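Local structure of ethanolamine kinase Pv091845 (Plasmodium vivax, 2QG7) at residues H245-E250 / S425-M430; F235-I240 / Q411-C416. The protein probably phosphorylates ethanolamine at the expense of ATP, the first step in making phosphatidylethanolamine from ethanolamine. All blocks are in the same frame, centred on the assembly; numbering follows the deposited sequence.

Interaction 1: H245-E250 / S425-M430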
ATOM      1  N   HIS D 245      11.848  18.497  10.198  1.00 57.66           N
ATOM      2  CA  HIS D 245      12.733  18.685  11.357  1.00 58.10           C
ATOM      3  C   HIS D 245      12.342  17.834  12.578  1.00 58.49           C
ATOM      4  O   HIS D 245      13.210  17.363  13.290  1.00 59.07           O
ATOM      5  CB  HIS D 245      12.877  20.180  11.742  1.00 58.01           C
ATOM      6  CG  HIS D 245      13.622  21.010  10.727  1.00 58.33           C
ATOM      7  ND1 HIS D 245      14.945  20.784  10.393  1.00 61.01           N
ATOM      8  CD2 HIS D 245      13.229  22.070   9.981  1.00 58.31           C
ATOM      9  CE1 HIS D 245      15.326  21.661   9.479  1.00 61.22           C
ATOM     10  NE2 HIS D 245      14.297  22.441   9.199  1.00 58.40           N
ATOM     11  N   LEU D 246      11.056  17.631  12.816  1.00 58.53           N
ATOM     12  CA  LEU D 246      10.621  16.761  13.889  1.00 58.94           C
ATOM     13  C   LEU D 246      10.943  15.282  13.606  1.00 59.49           C
ATOM     14  O   LEU D 246      11.245  14.499  14.533  1.00 60.30           O
ATOM     15  CB  LEU D 246       9.134  16.947  14.138  1.00 59.17           C
ATOM     16  CG  LEU D 246       8.651  18.227  14.852  1.00 60.32           C
ATOM     17  CD1 LEU D 246       7.140  18.432  14.665  1.00 60.30           C
ATOM     18  CD2 LEU D 246       8.983  18.179  16.357  1.00 61.39           C
ATOM     19  N   LEU D 247      10.916  14.905  12.335  1.00 59.27           N
ATOM     20  CA  LEU D 247      11.233  13.553  11.938  1.00 58.76           C
ATOM     21  C   LEU D 247      12.717  13.326  11.864  1.00 59.85           C
ATOM     22  O   LEU D 247      13.185  12.246  12.204  1.00 59.89           O
ATOM     23  CB  LEU D 247      10.578  13.194  10.612  1.00 57.73           C
ATOM     24  CG  LEU D 247       9.089  12.847  10.646  1.00 55.69           C
ATOM     25  CD1 LEU D 247       8.571  12.626   9.241  1.00 53.22           C
ATOM     26  CD2 LEU D 247       8.824  11.627  11.510  1.00 53.76           C
ATOM     27  N   ASN D 248      13.461  14.334  11.423  1.00 61.17           N
ATOM     28  CA  ASN D 248      14.925  14.206  11.311  1.00 62.65           C
ATOM     29  C   ASN D 248      15.618  14.143  12.681  1.00 63.59           C
ATOM     30  O   ASN D 248      16.596  13.434  12.851  1.00 63.88           O
ATOM     31  CB  ASN D 248      15.505  15.351  10.491  1.00 62.78           C
ATOM     32  CG  ASN D 248      16.939  15.107  10.054  1.00 63.03           C
ATOM     33  OD1 ASN D 248      17.794  15.986  10.180  1.00 62.21           O
ATOM     34  ND2 ASN D 248      17.196  13.940   9.498  1.00 62.52           N
ATOM     35  N   GLU D 249      15.098  14.878  13.652  1.00 64.40           N
ATOM     36  CA  GLU D 249      15.626  14.840  15.004  1.00 65.74           C
ATOM     37  C   GLU D 249      15.211  13.539  15.696  1.00 65.57           C
ATOM     38  O   GLU D 249      15.851  13.107  16.650  1.00 65.85           O
ATOM     39  CB  GLU D 249      15.203  16.093  15.809  1.00 65.94           C
ATOM     40  CG  GLU D 249      15.936  17.380  15.396  1.00 69.44           C
ATOM     41  CD  GLU D 249      15.142  18.681  15.741  1.00 76.54           C
ATOM     42  OE1 GLU D 249      14.783  18.854  16.942  1.00 78.58           O
ATOM     43  OE2 GLU D 249      14.885  19.537  14.814  1.00 77.83           O
ATOM     44  N   GLU D 250      14.144  12.920  15.212  1.00 65.45           N
ATOM     45  CA  GLU D 250      13.763  11.594  15.699  1.00 65.86           C
ATOM     46  C   GLU D 250      14.618  10.478  15.025  1.00 65.60           C
ATOM     47  O   GLU D 250      15.005   9.493  15.675  1.00 65.60           O
ATOM     48  CB  GLU D 250      12.255  11.363  15.495  1.00 65.50           C
ATOM     49  CG  GLU D 250      11.734  10.063  16.055  1.00 66.87           C
ATOM     50  CD  GLU D 250      11.590  10.072  17.577  1.00 69.46           C
ATOM     51  OE1 GLU D 250      11.622  11.172  18.168  1.00 72.45           O
ATOM     52  OE2 GLU D 250      11.414   8.988  18.189  1.00 67.06           O
ATOM     53  N   SER D 425       1.935  11.844   8.364  1.00 43.42           N
ATOM     54  CA  SER D 425       1.564  10.471   8.704  1.00 44.48           C
ATOM     55  C   SER D 425       2.673   9.680   9.407  1.00 44.27           C
ATOM     56  O   SER D 425       2.424   8.933  10.335  1.00 44.64           O
ATOM     57  CB  SER D 425       1.093   9.730   7.475  1.00 43.30           C
ATOM     58  OG  SER D 425       0.376   8.586   7.911  1.00 47.18           O
ATOM     59  N   LEU D 426       3.898   9.877   8.970  1.00 45.03           N
ATOM     60  CA  LEU D 426       5.028   9.261   9.638  1.00 45.86           C
ATOM     61  C   LEU D 426       5.177   9.771  11.079  1.00 47.71           C
ATOM     62  O   LEU D 426       5.467   8.968  11.989  1.00 48.66           O
ATOM     63  CB  LEU D 426       6.321   9.469   8.840  1.00 43.68           C
ATOM     64  CG  LEU D 426       6.490   8.610   7.590  1.00 42.51           C
ATOM     65  CD1 LEU D 426       7.797   8.978   6.845  1.00 39.78           C
ATOM     66  CD2 LEU D 426       6.457   7.082   7.888  1.00 38.17           C
ATOM     67  N   LEU D 427       5.016  11.087  11.287  1.00 49.30           N
ATOM     68  CA  LEU D 427       5.087  11.700  12.622  1.00 51.42           C
ATOM     69  C   LEU D 427       4.038  11.178  13.558  1.00 52.09           C
ATOM     70  O   LEU D 427       4.280  11.024  14.731  1.00 53.55           O
ATOM     71  CB  LEU D 427       4.892  13.210  12.539  1.00 52.36           C
ATOM     72  CG  LEU D 427       6.078  14.164  12.643  1.00 53.52           C
ATOM     73  CD1 LEU D 427       5.527  15.614  12.456  1.00 56.58           C
ATOM     74  CD2 LEU D 427       6.765  14.015  13.993  1.00 53.50           C
ATOM     75  N   GLN D 428       2.856  10.940  13.028  1.00 53.48           N
ATOM     76  CA  GLN D 428       1.770  10.327  13.763  1.00 54.36           C
ATOM     77  C   GLN D 428       2.042   8.870  14.122  1.00 55.34           C
ATOM     78  O   GLN D 428       1.604   8.397  15.181  1.00 55.08           O
ATOM     79  CB  GLN D 428       0.473  10.449  12.949  1.00 53.93           C
ATOM     80  CG  GLN D 428       0.098  11.871  12.660  1.00 55.76           C
ATOM     81  CD  GLN D 428      -0.551  12.566  13.832  1.00 60.85           C
ATOM     82  OE1 GLN D 428      -1.775  12.652  13.901  1.00 66.80           O
ATOM     83  NE2 GLN D 428       0.253  13.074  14.765  1.00 63.29           N
ATOM     84  N   GLY D 429       2.719   8.158  13.213  1.00 56.31           N
ATOM     85  CA  GLY D 429       3.122   6.795  13.442  1.00 58.03           C
ATOM     86  C   GLY D 429       4.189   6.605  14.518  1.00 60.09           C
ATOM     87  O   GLY D 429       4.366   5.492  15.008  1.00 60.28           O
ATOM     88  N   MET D 430       4.911   7.666  14.876  1.00 62.14           N
ATOM     89  CA  MET D 430       5.880   7.615  15.981  1.00 64.63           C
ATOM     90  C   MET D 430       5.192   7.576  17.346  1.00 67.20           C
ATOM     91  O   MET D 430       5.692   6.935  18.287  1.00 66.41           O
ATOM     92  CB  MET D 430       6.859   8.800  15.951  1.00 63.30           C
ATOM     93  CG  MET D 430       7.680   8.931  14.682  1.00 63.16           C
ATOM     94  SD  MET D 430       8.747   7.535  14.186  1.00 59.27           S
ATOM     95  CE  MET D 430       7.707   6.586  13.075  1.00 54.79           C
TER

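Interaction 2: F235-I240 / Q411-C416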
ATOM      1  N   PHE D 235       1.755  29.517   4.835  1.00 62.63           N
ATOM      2  CA  PHE D 235       2.029  28.727   6.033  1.00 59.89           C
ATOM      3  C   PHE D 235       2.490  27.304   5.661  1.00 58.65           C
ATOM      4  O   PHE D 235       2.794  26.498   6.546  1.00 58.53           O
ATOM      5  CB  PHE D 235       0.769  28.654   6.887  1.00 59.78           C
ATOM      6  CG  PHE D 235       0.615  29.787   7.862  1.00 59.56           C
ATOM      7  CD1 PHE D 235       0.360  29.532   9.198  1.00 60.68           C
ATOM      8  CD2 PHE D 235       0.707  31.105   7.455  1.00 60.18           C
ATOM      9  CE1 PHE D 235       0.195  30.586  10.107  1.00 60.88           C
ATOM     10  CE2 PHE D 235       0.566  32.147   8.368  1.00 58.67           C
ATOM     11  CZ  PHE D 235       0.308  31.883   9.678  1.00 58.54           C
ATOM     12  N   LEU D 236       2.543  27.024   4.361  1.00 55.83           N
ATOM     13  CA  LEU D 236       2.761  25.699   3.830  1.00 54.69           C
ATOM     14  C   LEU D 236       4.170  25.172   4.055  1.00 54.65           C
ATOM     15  O   LEU D 236       4.353  24.046   4.539  1.00 53.72           O
ATOM     16  CB  LEU D 236       2.393  25.676   2.335  1.00 53.68           C
ATOM     17  CG  LEU D 236       2.620  24.484   1.418  1.00 52.41           C
ATOM     18  CD1 LEU D 236       2.021  23.153   1.978  1.00 51.58           C
ATOM     19  CD2 LEU D 236       2.027  24.826   0.065  1.00 50.60           C
ATOM     20  N   TRP D 237       5.156  25.991   3.704  1.00 54.54           N
ATOM     21  CA  TRP D 237       6.557  25.584   3.755  1.00 54.55           C
ATOM     22  C   TRP D 237       7.088  25.563   5.169  1.00 55.38           C
ATOM     23  O   TRP D 237       7.953  24.777   5.491  1.00 55.94           O
ATOM     24  CB  TRP D 237       7.399  26.492   2.865  1.00 53.69           C
ATOM     25  CG  TRP D 237       6.735  26.720   1.585  1.00 52.48           C
ATOM     26  CD1 TRP D 237       6.125  27.866   1.180  1.00 53.10           C
ATOM     27  CD2 TRP D 237       6.541  25.762   0.531  1.00 52.50           C
ATOM     28  NE1 TRP D 237       5.589  27.701  -0.071  1.00 53.25           N
ATOM     29  CE2 TRP D 237       5.818  26.416  -0.491  1.00 50.86           C
ATOM     30  CE3 TRP D 237       6.907  24.416   0.355  1.00 48.60           C
ATOM     31  CZ2 TRP D 237       5.461  25.785  -1.675  1.00 50.29           C
ATOM     32  CZ3 TRP D 237       6.566  23.799  -0.816  1.00 49.31           C
ATOM     33  CH2 TRP D 237       5.847  24.480  -1.820  1.00 51.77           C
ATOM     34  N   ASN D 238       6.568  26.446   6.008  1.00 56.43           N
ATOM     35  CA  ASN D 238       6.819  26.398   7.433  1.00 57.44           C
ATOM     36  C   ASN D 238       6.337  25.083   8.037  1.00 57.51           C
ATOM     37  O   ASN D 238       6.953  24.574   8.964  1.00 58.27           O
ATOM     38  CB  ASN D 238       6.081  27.562   8.112  1.00 58.47           C
ATOM     39  CG  ASN D 238       6.370  27.654   9.613  1.00 60.63           C
ATOM     40  OD1 ASN D 238       7.430  28.161  10.030  1.00 62.52           O
ATOM     41  ND2 ASN D 238       5.414  27.178  10.432  1.00 62.31           N
ATOM     42  N   THR D 239       5.219  24.560   7.527  1.00 57.20           N
ATOM     43  CA  THR D 239       4.586  23.341   8.038  1.00 57.40           C
ATOM     44  C   THR D 239       5.327  22.105   7.529  1.00 57.59           C
ATOM     45  O   THR D 239       5.634  21.210   8.317  1.00 57.76           O
ATOM     46  CB  THR D 239       3.094  23.258   7.653  1.00 56.87           C
ATOM     47  OG1 THR D 239       2.422  24.401   8.173  1.00 58.26           O
ATOM     48  CG2 THR D 239       2.431  22.042   8.238  1.00 57.10           C
ATOM     49  N   ILE D 240       5.629  22.081   6.228  1.00 57.59           N
ATOM     50  CA  ILE D 240       6.412  20.992   5.636  1.00 57.69           C
ATOM     51  C   ILE D 240       7.790  20.847   6.287  1.00 57.56           C
ATOM     52  O   ILE D 240       8.196  19.746   6.627  1.00 57.98           O
ATOM     53  CB  ILE D 240       6.538  21.118   4.088  1.00 57.37           C
ATOM     54  CG1 ILE D 240       5.162  21.080   3.443  1.00 54.68           C
ATOM     55  CG2 ILE D 240       7.391  19.979   3.517  1.00 58.35           C
ATOM     56  CD1 ILE D 240       5.214  21.222   1.939  1.00 51.77           C
ATOM     57  N   GLN D 411      -0.152  22.064 -10.791  1.00 51.91           N
ATOM     58  CA  GLN D 411       0.498  20.830 -11.256  1.00 51.29           C
ATOM     59  C   GLN D 411       1.682  20.346 -10.369  1.00 49.92           C
ATOM     60  O   GLN D 411       1.738  19.184 -10.015  1.00 50.54           O
ATOM     61  CB  GLN D 411       0.855  20.989 -12.748  1.00 51.53           C
ATOM     62  CG  GLN D 411       0.549  19.811 -13.583  1.00 50.85           C
ATOM     63  CD  GLN D 411      -0.889  19.457 -13.626  1.00 50.38           C
ATOM     64  OE1 GLN D 411      -1.259  18.271 -13.629  1.00 48.48           O
ATOM     65  NE2 GLN D 411      -1.730  20.475 -13.708  1.00 55.96           N
ATOM     66  N   PRO D 412       2.596  21.243  -9.968  1.00 49.13           N
ATOM     67  CA  PRO D 412       3.615  20.780  -9.020  1.00 47.71           C
ATOM     68  C   PRO D 412       3.164  20.637  -7.545  1.00 48.13           C
ATOM     69  O   PRO D 412       3.954  20.185  -6.708  1.00 48.72           O
ATOM     70  CB  PRO D 412       4.663  21.897  -9.088  1.00 48.35           C
ATOM     71  CG  PRO D 412       3.880  23.141  -9.471  1.00 47.62           C
ATOM     72  CD  PRO D 412       2.768  22.669 -10.355  1.00 47.90           C
ATOM     73  N   PHE D 413       1.952  21.083  -7.200  1.00 47.36           N
ATOM     74  CA  PHE D 413       1.465  21.019  -5.819  1.00 46.31           C
ATOM     75  C   PHE D 413       0.937  19.615  -5.486  1.00 45.51           C
ATOM     76  O   PHE D 413       0.729  19.294  -4.313  1.00 45.70           O
ATOM     77  CB  PHE D 413       0.378  22.079  -5.548  1.00 45.78           C
ATOM     78  CG  PHE D 413       0.913  23.469  -5.451  1.00 44.36           C
ATOM     79  CD1 PHE D 413       1.111  24.239  -6.604  1.00 40.86           C
ATOM     80  CD2 PHE D 413       1.230  24.019  -4.206  1.00 43.35           C
ATOM     81  CE1 PHE D 413       1.593  25.496  -6.510  1.00 38.74           C
ATOM     82  CE2 PHE D 413       1.735  25.322  -4.099  1.00 39.20           C
ATOM     83  CZ  PHE D 413       1.929  26.042  -5.246  1.00 39.88           C
ATOM     84  N   TYR D 414       0.734  18.803  -6.518  1.00 44.22           N
ATOM     85  CA  TYR D 414       0.418  17.406  -6.352  1.00 44.25           C
ATOM     86  C   TYR D 414       1.481  16.679  -5.493  1.00 45.31           C
ATOM     87  O   TYR D 414       1.158  16.028  -4.468  1.00 44.72           O
ATOM     88  CB  TYR D 414       0.347  16.771  -7.710  1.00 43.71           C
ATOM     89  CG  TYR D 414      -0.998  16.810  -8.372  1.00 43.47           C
ATOM     90  CD1 TYR D 414      -1.972  15.857  -8.048  1.00 40.64           C
ATOM     91  CD2 TYR D 414      -1.291  17.770  -9.368  1.00 43.32           C
ATOM     92  CE1 TYR D 414      -3.196  15.850  -8.665  1.00 40.85           C
ATOM     93  CE2 TYR D 414      -2.541  17.770 -10.012  1.00 40.77           C
ATOM     94  CZ  TYR D 414      -3.474  16.802  -9.653  1.00 41.60           C
ATOM     95  OH  TYR D 414      -4.694  16.770 -10.245  1.00 40.22           O
ATOM     96  N   ILE D 415       2.740  16.827  -5.916  1.00 45.74           N
ATOM     97  CA  ILE D 415       3.898  16.316  -5.181  1.00 47.42           C
ATOM     98  C   ILE D 415       4.090  16.959  -3.822  1.00 46.28           C
ATOM     99  O   ILE D 415       4.537  16.316  -2.874  1.00 47.40           O
ATOM    100  CB  ILE D 415       5.221  16.482  -5.974  1.00 48.17           C
ATOM    101  CG1 ILE D 415       5.170  15.658  -7.283  1.00 49.00           C
ATOM    102  CG2 ILE D 415       6.412  15.974  -5.125  1.00 49.01           C
ATOM    103  CD1 ILE D 415       6.129  16.268  -8.301  1.00 55.49           C
ATOM    104  N   CYS D 416       3.793  18.233  -3.754  1.00 45.44           N
ATOM    105  CA  CYS D 416       3.855  18.992  -2.499  1.00 45.76           C
ATOM    106  C   CYS D 416       2.855  18.430  -1.421  1.00 43.57           C
ATOM    107  O   CYS D 416       3.155  18.295  -0.238  1.00 43.31           O
ATOM    108  CB  CYS D 416       3.537  20.460  -2.834  1.00 44.28           C
ATOM    109  SG  CYS D 416       3.668  21.506  -1.425  1.00 52.23           S
TER

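Interaction 1: H245-E250 / S425-M430
The helical segments 245-250 and 425-430 run broadly the same way, their axes 10.1 Å apart at closest approach and crossing at +47°, and the backbones come nearest at Leu247 and Leu427, with CA atoms 6.5 Å apart. The contact is largely apolar and centres on four leucines. Leu247, its CG anti to the carbonyl carbon, meets Leu427 branch point to branch point, CG to CG at 3.8 Å, the two chains crossing obliquely. Its methyls then diverge. CD2 lies 3.9 Å from both N and CA of Leu427, so it rests on the partner backbone as well as on the side chain, whereas CD1 reaches CB of Leu426 at 3.9 Å, those two chains crossing at about a right angle. Leu427, with chi1 at -103°, departs from the staggered positions; in that setting its CD2 touches CB of Leu246 at 3.8 Å and its CD1 approaches Leu246 CD1. Toward the C-terminal end Met430 takes over: its CG faces Leu247 CD2 at 4.3 Å, and its SD lies 4.3 Å from CG of Glu250. Glu250 meets Met430 through its aliphatic CG, which is anti to the backbone N (chi1 -176°), while OE1 forms a salt bridge with Lys253. Leu264 of helix 262-265 touches Leu247, Glu250 and Met430, and Leu446 of helix 438-448 touches Leu426. Such obliquely crossed, leucine-rich helix packing is consistent with the helical C-terminal lobe of the protein-kinase-like fold adopted by choline/ethanolamine kinases.

Interaction 2: F235-I240 / Q411-C416
The sulfur of Cys416 is the hub of the contact, meeting three residues of segment 235-240. With SG anti to its backbone N (chi1 -177°), the sulfur lies 3.7 Å from CH2 of Trp237 and 3.7 Å from CD1 of Ile240, the tip of an extended isoleucine chain; Leu236 CD2 adds a third approach at 4.0 Å. Against the indole this is a Cys sulfur-aromatic contact: SG is 4.5 Å from the centroid of the six-membered ring and 49° off its normal, hence an oblique approach. Aromatic and aliphatic packing extends the interface to Phe413. Leu236 CD2 meets CE2 of Phe413 at 4.2 Å, at the ring edge and near its plane, and the benzo end of Trp237 grazes the same phenyl corner. Leu236 CG also covers one face of the indole, 4.1 Å above the plane, so that two neighbours in sequence present one joint surface. The polar interactions are local or lead outward. Thr239 OG1 donates to Phe235 O in the carbonyl plane (2.7 Å), a hydroxyl bond to the turn that opens helix 236-251. Trp237 NE1 is satisfied by Glu359 OE2, and Lys284 makes a cation-pi contact with its ring. The arrangement is a buried helix-helix junction beside strand 356-359, consistent with the interior of the kinase-like C-terminal lobe.

Overall arrangement
From the N terminus the chain passes through 235-240 and 245-250 on helix 236-251, and much later through 411-416 and 425-430 on helix 413-430. Interaction 2 therefore closes a loop of 170 residues and interaction 1 one of 174; the segments alternate, so the loops cross rather than nest. Beginning pairs with beginning and end with end, which matches the like direction of the two helices. The centres of interactions 1 and 2 are about 17 Å apart and their nearest atoms about 5 Å, without touching. Helix 269-284 borders both: Phe269 lies at interaction 1, Cys283 at interaction 2. Helices 262-265 and 438-448 flank interaction 1, whereas strand 356-359 and helix 360-369 flank interaction 2.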